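Local coordinates for extracellular solute-binding protein, family 1 (PDB 6FTH) that probably binds human milk oligosaccharides outside the cell and delivers them to an ABC transporter for uptake, at residues M155-W161 / Q310-V316; I197-I201 / G265-A269; N200-L204 / W271-F276. The contacts are given in a common frame with arbitrary orientation. Residues are numbered along the deposited sequence.

All three contacts lie in the same lobe of the solute-binding protein, built round the mixed sheet ordered 197-199, 292-297, 154-158, 311-313. Contact 1 pairs the two strands at one side of that sheet, 154-158 and the outermost 311-313. Contact 2 sits at the opposite edge, where strand 197-199 meets the loop after helix 249-263; the centres of contacts 1 and 2 are about 15 Å apart. Contact 3 follows directly, sharing Asn200 and Ile201 with contact 2, its centre about 10 Å away and about 20 Å from contact 1. Along the chain, contacts 2 and 3 fall between the halves of contact 1, and this intervening chain supplies the opposite edge strand and its loops.

Contact 1 of 3, residues M155-W161 / Q310-V316; sequences MFINKTW and QYIPIPV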
# COMPACT_ATOMS: atom_id res chain seq x y z
N MET A 155 1.57 -6.83 -12.37
CA MET A 155 2.64 -7.36 -13.20
C MET A 155 2.41 -6.85 -14.61
O MET A 155 1.36 -7.13 -15.21
CB MET A 155 2.62 -8.89 -13.17
CG MET A 155 3.74 -9.54 -13.95
SD MET A 155 3.62 -11.33 -13.78
CE MET A 155 5.12 -11.88 -14.62
N PHE A 156 3.37 -6.11 -15.15
CA PHE A 156 3.28 -5.54 -16.49
C PHE A 156 4.17 -6.29 -17.47
O PHE A 156 5.25 -6.78 -17.13
CB PHE A 156 3.69 -4.06 -16.46
CG PHE A 156 2.84 -3.23 -15.55
CD1 PHE A 156 1.47 -3.16 -15.73
CD2 PHE A 156 3.40 -2.52 -14.50
CE1 PHE A 156 0.67 -2.38 -14.89
CE2 PHE A 156 2.61 -1.74 -13.66
CZ PHE A 156 1.24 -1.70 -13.84
N ILE A 157 3.72 -6.34 -18.73
CA ILE A 157 4.53 -6.89 -19.81
C ILE A 157 4.45 -5.96 -21.02
O ILE A 157 3.44 -5.28 -21.23
CB ILE A 157 4.13 -8.33 -20.16
CG1 ILE A 157 5.18 -9.02 -21.04
CG2 ILE A 157 2.78 -8.39 -20.81
CD1 ILE A 157 5.09 -10.51 -20.92
N ASN A 158 5.53 -5.93 -21.80
CA ASN A 158 5.59 -5.15 -23.03
C ASN A 158 4.86 -5.94 -24.11
O ASN A 158 5.40 -6.88 -24.70
CB ASN A 158 7.02 -4.83 -23.43
CG ASN A 158 7.05 -3.82 -24.54
OD1 ASN A 158 6.27 -3.93 -25.49
ND2 ASN A 158 7.85 -2.78 -24.38
N LYS A 159 3.58 -5.58 -24.31
CA LYS A 159 2.74 -6.21 -25.31
C LYS A 159 3.21 -5.88 -26.73
O LYS A 159 3.04 -6.71 -27.63
CB LYS A 159 1.28 -5.76 -25.09
CG LYS A 159 0.25 -6.45 -25.98
CD LYS A 159 0.25 -7.96 -25.83
CE LYS A 159 -1.03 -8.61 -26.32
NZ LYS A 159 -1.36 -8.21 -27.73
N THR A 160 3.77 -4.69 -26.95
CA THR A 160 4.33 -4.39 -28.27
C THR A 160 5.42 -5.39 -28.62
O THR A 160 5.48 -5.88 -29.75
CB THR A 160 4.89 -2.97 -28.26
OG1 THR A 160 3.81 -2.04 -28.06
CG2 THR A 160 5.61 -2.64 -29.59
N TRP A 161 6.25 -5.74 -27.65
CA TRP A 161 7.29 -6.74 -27.89
C TRP A 161 6.68 -8.12 -28.15
O TRP A 161 7.12 -8.84 -29.06
CB TRP A 161 8.22 -6.81 -26.69
CG TRP A 161 9.13 -5.65 -26.47
CD1 TRP A 161 9.19 -4.46 -27.17
CD2 TRP A 161 10.16 -5.57 -25.48
NE1 TRP A 161 10.18 -3.67 -26.66
CE2 TRP A 161 10.79 -4.31 -25.62
CE3 TRP A 161 10.60 -6.43 -24.48
CZ2 TRP A 161 11.84 -3.90 -24.81
CZ3 TRP A 161 11.65 -6.04 -23.66
CH2 TRP A 161 12.26 -4.78 -23.83
N GLN A 310 2.92 0.75 -24.63
CA GLN A 310 3.47 -0.55 -25.00
C GLN A 310 3.16 -1.63 -23.96
O GLN A 310 3.41 -2.80 -24.23
CB GLN A 310 4.99 -0.50 -25.18
CG GLN A 310 5.48 0.53 -26.20
CD GLN A 310 6.98 0.45 -26.48
OE1 GLN A 310 7.60 -0.62 -26.42
NE2 GLN A 310 7.57 1.60 -26.82
N TYR A 311 2.63 -1.26 -22.79
CA TYR A 311 2.59 -2.16 -21.65
C TYR A 311 1.16 -2.44 -21.22
O TYR A 311 0.31 -1.54 -21.22
CB TYR A 311 3.39 -1.61 -20.46
CG TYR A 311 4.87 -1.61 -20.71
CD1 TYR A 311 5.48 -0.56 -21.40
CD2 TYR A 311 5.66 -2.67 -20.30
CE1 TYR A 311 6.84 -0.56 -21.63
CE2 TYR A 311 7.03 -2.67 -20.52
CZ TYR A 311 7.62 -1.62 -21.21
OH TYR A 311 8.98 -1.62 -21.46
N ILE A 312 0.92 -3.69 -20.82
CA ILE A 312 -0.36 -4.09 -20.25
C ILE A 312 -0.15 -4.81 -18.93
O ILE A 312 0.92 -5.43 -18.70
CB ILE A 312 -1.16 -4.99 -21.21
CG1 ILE A 312 -0.46 -6.33 -21.42
CG2 ILE A 312 -1.37 -4.25 -22.55
CD1 ILE A 312 -1.24 -7.34 -22.25
N PRO A 313 -1.14 -4.79 -18.04
CA PRO A 313 -1.09 -5.64 -16.85
C PRO A 313 -1.56 -7.02 -17.27
O PRO A 313 -2.55 -7.15 -18.00
CB PRO A 313 -2.13 -4.99 -15.92
CG PRO A 313 -2.77 -3.83 -16.72
CD PRO A 313 -2.41 -4.07 -18.15
N ILE A 314 -0.86 -8.04 -16.81
CA ILE A 314 -1.28 -9.42 -17.07
C ILE A 314 -1.57 -10.20 -15.81
O ILE A 314 -0.92 -10.01 -14.77
CB ILE A 314 -0.25 -10.21 -17.90
CG1 ILE A 314 1.11 -10.22 -17.20
CG2 ILE A 314 -0.19 -9.65 -19.31
CD1 ILE A 314 2.09 -11.22 -17.81
N PRO A 315 -2.51 -11.14 -15.87
CA PRO A 315 -2.63 -12.11 -14.78
C PRO A 315 -1.28 -12.80 -14.56
O PRO A 315 -0.50 -13.01 -15.50
CB PRO A 315 -3.67 -13.10 -15.31
CG PRO A 315 -4.46 -12.29 -16.37
CD PRO A 315 -3.44 -11.43 -16.98
N VAL A 316 -1.00 -13.18 -13.32
CA VAL A 316 0.31 -13.77 -13.07
C VAL A 316 0.37 -15.17 -13.68
O VAL A 316 -0.61 -15.92 -13.59
CB VAL A 316 0.62 -13.81 -11.57
CG1 VAL A 316 -0.21 -14.90 -10.82
CG2 VAL A 316 2.13 -14.01 -11.32
O HOH W 1 9.83 -1.10 -27.89
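Strand 155-158 and strand 311-313 run antiparallel, their axes 4.6 Å apart at closest approach and their directions 148° apart, an edge pair of the lobe's mixed sheet that runs straight into an Asn-capped helix. Ile157 and Ile312 form the hydrogen-bonded pair, with Ile157 N to Ile312 O at 2.9 Å and Ile312 N to Ile157 O at 3.0 Å; Ile314 N to Met155 O, 2.9 Å, continues the ladder. Phe156-Pro313 and Asn158-Tyr311 are non-hydrogen-bonded pairs, a position that suits proline, which lacks an amide hydrogen. Beyond the strand, Gln310 O receives weak bonds from Lys159 N (2.8 Å) and Thr160 N (3.3 Å). As N-cap, Asn158 accepts through OD1 from Trp161 N at 2.8 Å, while its ND2 donates to Gln310 OE1 at 3.0 Å. A water joins Gln310 OE1 to Trp161 NE1. On the face of Ile157 and Ile312, Ile157 CG2 packs 3.6 Å from Ile314 CG2; on the other, Phe156 CE1 lies 4.0 Å from Pro313 CB. Strand 292-297 flanks strand 154-158 on its other edge, Phe156 bonding Ser295 and Asn158 bonding Gly293 through their backbones. Helix 173-185 packs against Met155 and Ile157, and helix 300-304 against Phe156 and Pro313.

Contact 2 of 3, residues I197-I201 / G265-A269; sequences IPMNI and GLIPA
Ile267, Pro268 and Leu266 carry much of this contact, in which the loop leaving helix 249-263 lies along segment 197-201. Gly265 (phi/psi 72/23) is the C-prime residue of the Schellman motif that ends the helix; Leu266 (-94/-11) follows, and Ile267 (-130/145) and Pro268 (-59/136) are extended. Opposite them the chain turns a corner at Pro198 (-58/-50) and runs extended from Met199 (-136/134) to Ile201. Over 198-199 and 266-267 the segments run roughly the same way, CA atoms 5.3 Å apart for Pro198-Leu266 and 5.2 Å for Met199-Ile267. A single hydrogen bond crosses, Met199 N to Leu266 O at 3.0 Å, and Ile267 CA approaches Met199 O at 3.3 Å in a CA-H...O contact. Ile267, chi1 m and chi2 t, sets CG1 3.9 Å from Met199 CB and CG2 3.8 Å from CG1 of Ile201 (chi1 p). Pro268 points toward segment 197-201, its CG 3.6 Å from Ile197 CG2. Leu266 (m, t) brings CD2 to 4.2 Å from Pro198 CG. Tyr258 of helix 249-263 touches Met199, Ile201 and Ile267. With one direct hydrogen bond amid aliphatic and proline side chains, the loop is held to the sheet edge chiefly by apolar burial.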
# COMPACT_ATOMS: atom_id res chain seq x y z
N ILE A 197 16.24 -5.61 -20.91
CA ILE A 197 16.18 -6.27 -19.61
C ILE A 197 14.90 -7.10 -19.62
O ILE A 197 13.80 -6.52 -19.52
CB ILE A 197 16.14 -5.24 -18.48
CG1 ILE A 197 17.40 -4.35 -18.50
CG2 ILE A 197 16.03 -5.95 -17.13
CD1 ILE A 197 17.34 -3.12 -17.59
N PRO A 198 14.96 -8.42 -19.79
CA PRO A 198 13.72 -9.17 -19.97
C PRO A 198 12.75 -8.99 -18.82
O PRO A 198 11.57 -8.69 -19.06
CB PRO A 198 14.21 -10.60 -20.15
CG PRO A 198 15.57 -10.43 -20.75
CD PRO A 198 16.14 -9.28 -20.02
N MET A 199 13.22 -9.18 -17.60
CA MET A 199 12.42 -8.95 -16.40
C MET A 199 13.30 -8.20 -15.40
O MET A 199 14.46 -8.56 -15.21
CB MET A 199 11.97 -10.29 -15.80
CG MET A 199 11.16 -10.14 -14.55
SD MET A 199 10.38 -11.71 -14.09
CE MET A 199 9.32 -11.19 -12.69
N ASN A 200 12.74 -7.15 -14.78
CA ASN A 200 13.42 -6.38 -13.76
C ASN A 200 12.66 -6.50 -12.44
O ASN A 200 11.43 -6.36 -12.42
CB ASN A 200 13.57 -4.92 -14.16
CG ASN A 200 14.85 -4.32 -13.64
OD1 ASN A 200 15.59 -4.95 -12.88
ND2 ASN A 200 15.11 -3.08 -14.00
N ILE A 201 13.40 -6.76 -11.37
CA ILE A 201 12.83 -6.89 -10.04
C ILE A 201 13.59 -5.98 -9.08
O ILE A 201 14.77 -5.68 -9.27
CB ILE A 201 12.85 -8.36 -9.54
CG1 ILE A 201 14.26 -8.96 -9.60
CG2 ILE A 201 11.87 -9.21 -10.34
CD1 ILE A 201 14.41 -10.28 -8.82
N GLY A 265 20.63 -14.82 -17.35
CA GLY A 265 20.73 -13.46 -17.81
C GLY A 265 19.40 -12.81 -18.12
O GLY A 265 19.36 -11.84 -18.89
N LEU A 266 18.30 -13.30 -17.54
CA LEU A 266 16.99 -12.75 -17.83
C LEU A 266 16.54 -11.69 -16.84
O LEU A 266 15.54 -11.00 -17.09
CB LEU A 266 15.97 -13.87 -17.90
CG LEU A 266 16.35 -15.02 -18.85
CD1 LEU A 266 15.40 -16.19 -18.79
CD2 LEU A 266 16.45 -14.53 -20.30
N ILE A 267 17.26 -11.55 -15.73
CA ILE A 267 17.11 -10.50 -14.73
C ILE A 267 18.50 -9.92 -14.49
O ILE A 267 19.47 -10.68 -14.52
CB ILE A 267 16.52 -11.11 -13.44
CG1 ILE A 267 15.07 -11.53 -13.70
CG2 ILE A 267 16.66 -10.14 -12.28
CD1 ILE A 267 14.39 -12.30 -12.56
N PRO A 268 18.65 -8.62 -14.22
CA PRO A 268 20.02 -8.07 -14.05
C PRO A 268 20.76 -8.76 -12.92
O PRO A 268 20.22 -8.99 -11.84
CB PRO A 268 19.77 -6.59 -13.76
CG PRO A 268 18.46 -6.29 -14.45
CD PRO A 268 17.64 -7.55 -14.21
N ALA A 269 22.04 -9.08 -13.18
CA ALA A 269 22.85 -9.77 -12.20
C ALA A 269 23.01 -8.97 -10.91
O ALA A 269 23.16 -9.56 -9.84
CB ALA A 269 24.23 -10.08 -12.79

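Contact 3 of 3, residues N200-L204 / W271-F276; sequences NIRKL and WATKTF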
# COMPACT_ATOMS: atom_id res chain seq x y z
N ASN A 200 12.74 -7.15 -14.78
CA ASN A 200 13.42 -6.38 -13.76
C ASN A 200 12.66 -6.50 -12.44
O ASN A 200 11.43 -6.36 -12.42
CB ASN A 200 13.57 -4.92 -14.16
CG ASN A 200 14.85 -4.32 -13.64
OD1 ASN A 200 15.59 -4.95 -12.88
ND2 ASN A 200 15.11 -3.08 -14.00
N ILE A 201 13.40 -6.76 -11.37
CA ILE A 201 12.83 -6.89 -10.04
C ILE A 201 13.59 -5.98 -9.08
O ILE A 201 14.77 -5.68 -9.27
CB ILE A 201 12.85 -8.36 -9.54
CG1 ILE A 201 14.26 -8.96 -9.60
CG2 ILE A 201 11.87 -9.21 -10.34
CD1 ILE A 201 14.41 -10.28 -8.82
N ARG A 202 12.88 -5.53 -8.05
CA ARG A 202 13.43 -4.72 -6.97
C ARG A 202 14.29 -5.56 -6.04
O ARG A 202 14.05 -6.75 -5.85
CB ARG A 202 12.30 -4.16 -6.11
CG ARG A 202 11.55 -2.99 -6.73
CD ARG A 202 10.50 -2.43 -5.76
NE ARG A 202 10.25 -1.01 -6.03
CZ ARG A 202 9.58 -0.19 -5.22
NH1 ARG A 202 9.05 -0.63 -4.09
NH2 ARG A 202 9.45 1.09 -5.56
N LYS A 203 15.26 -4.90 -5.41
CA LYS A 203 16.03 -5.54 -4.37
C LYS A 203 15.12 -5.79 -3.17
O LYS A 203 14.01 -5.28 -3.08
CB LYS A 203 17.21 -4.65 -3.95
CG LYS A 203 16.83 -3.38 -3.20
CD LYS A 203 18.09 -2.59 -2.74
CE LYS A 203 18.84 -3.27 -1.63
NZ LYS A 203 18.06 -3.28 -0.35
N LEU A 204 15.63 -6.56 -2.22
CA LEU A 204 14.87 -6.88 -1.02
C LEU A 204 15.06 -5.80 0.05
O LEU A 204 15.93 -4.93 -0.03
CB LEU A 204 15.27 -8.26 -0.49
CG LEU A 204 15.20 -9.40 -1.48
CD1 LEU A 204 15.57 -10.70 -0.82
CD2 LEU A 204 13.82 -9.53 -2.13
N TRP A 271 20.67 -7.09 -9.51
CA TRP A 271 19.34 -6.70 -9.03
C TRP A 271 19.32 -6.48 -7.53
O TRP A 271 18.58 -5.62 -7.03
CB TRP A 271 18.31 -7.80 -9.38
CG TRP A 271 18.53 -9.00 -8.55
CD1 TRP A 271 19.44 -9.98 -8.76
CD2 TRP A 271 17.88 -9.31 -7.31
NE1 TRP A 271 19.42 -10.89 -7.73
CE2 TRP A 271 18.46 -10.50 -6.82
CE3 TRP A 271 16.87 -8.70 -6.55
CZ2 TRP A 271 18.06 -11.09 -5.62
CZ3 TRP A 271 16.48 -9.30 -5.36
CH2 TRP A 271 17.06 -10.46 -4.91
N ALA A 272 20.13 -7.23 -6.78
CA ALA A 272 20.04 -7.21 -5.32
C ALA A 272 20.63 -5.96 -4.69
O ALA A 272 20.37 -5.71 -3.51
CB ALA A 272 20.76 -8.44 -4.74
N THR A 273 21.41 -5.18 -5.44
CA THR A 273 22.04 -3.98 -4.90
C THR A 273 21.54 -2.70 -5.55
O THR A 273 21.89 -1.61 -5.06
CB THR A 273 23.57 -4.06 -5.01
OG1 THR A 273 23.97 -4.37 -6.36
CG2 THR A 273 24.12 -5.12 -4.06
N LYS A 274 20.73 -2.79 -6.59
CA LYS A 274 20.22 -1.61 -7.27
C LYS A 274 19.22 -0.89 -6.37
O LYS A 274 18.37 -1.53 -5.74
CB LYS A 274 19.50 -2.04 -8.56
CG LYS A 274 20.41 -2.58 -9.65
CD LYS A 274 20.75 -1.50 -10.70
CE LYS A 274 19.57 -1.23 -11.64
NZ LYS A 274 19.30 -2.39 -12.55
N THR A 275 19.29 0.44 -6.31
CA THR A 275 18.28 1.18 -5.56
C THR A 275 16.92 1.04 -6.23
O THR A 275 16.83 0.81 -7.44
CB THR A 275 18.64 2.67 -5.49
OG1 THR A 275 18.49 3.25 -6.79
CG2 THR A 275 20.09 2.87 -5.01
N PHE A 276 15.85 1.21 -5.45
CA PHE A 276 14.52 1.22 -6.06
C PHE A 276 14.43 2.30 -7.14
O PHE A 276 13.79 2.09 -8.18
CB PHE A 276 13.43 1.46 -5.00
CG PHE A 276 13.19 0.29 -4.09
CD1 PHE A 276 13.87 -0.90 -4.25
CD2 PHE A 276 12.26 0.38 -3.07
CE1 PHE A 276 13.66 -1.98 -3.40
CE2 PHE A 276 12.03 -0.71 -2.22
CZ PHE A 276 12.74 -1.88 -2.40
O HOH W 2 17.62 -4.15 -11.19
O HOH W 3 16.80 -4.17 -8.58
O HOH W 4 11.53 0.19 -8.20
O HOH W 5 15.96 -2.34 -6.69
O HOH W 6 18.40 -7.42 -1.94
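Two loops in one lobe of a fold consistent with the type 2 periplasmic-binding-protein family meet here, one following strand 197-199, the other leading into helix 276-284, whose N-cap is Thr275. No direct hydrogen bond joins them. The guanidinium of Arg202 lies flat on the Phe276 ring, centres 4.0 Å apart and planes at 13°, a stacked cation-pi pair; Arg202 CD adds a CH-pi contact, 3.9 Å from the Phe276 centroid. Lys203 CG lies 3.5 Å from Phe276 CE1, and Lys203 NZ donates to Leu204 O at 2.7 Å. Trp271 turns a ring face to Ile201, whose CD1 lies 4.1 Å from the centroid of the six-membered ring, while Leu204 CG meets the ring edge at CH2, 4.0 Å away. Trp271 NE1 bonds to Ser483 of helix 457-484, a helix that also touches Ile201 and Leu204.

Water supplies the polar links. Separate molecules join Ile201 O to Trp271 O, Arg202 NE to Phe276 O, Lys203 N to Lys274 O, and Leu204 N to Ala272 O. Lys274 also forms a salt bridge with Asp282, and Asn200 ND2 donates to Gln283 and Asp282. The fifth water sits 2.8 Å from both Asn200 OD1 and Lys274 NZ.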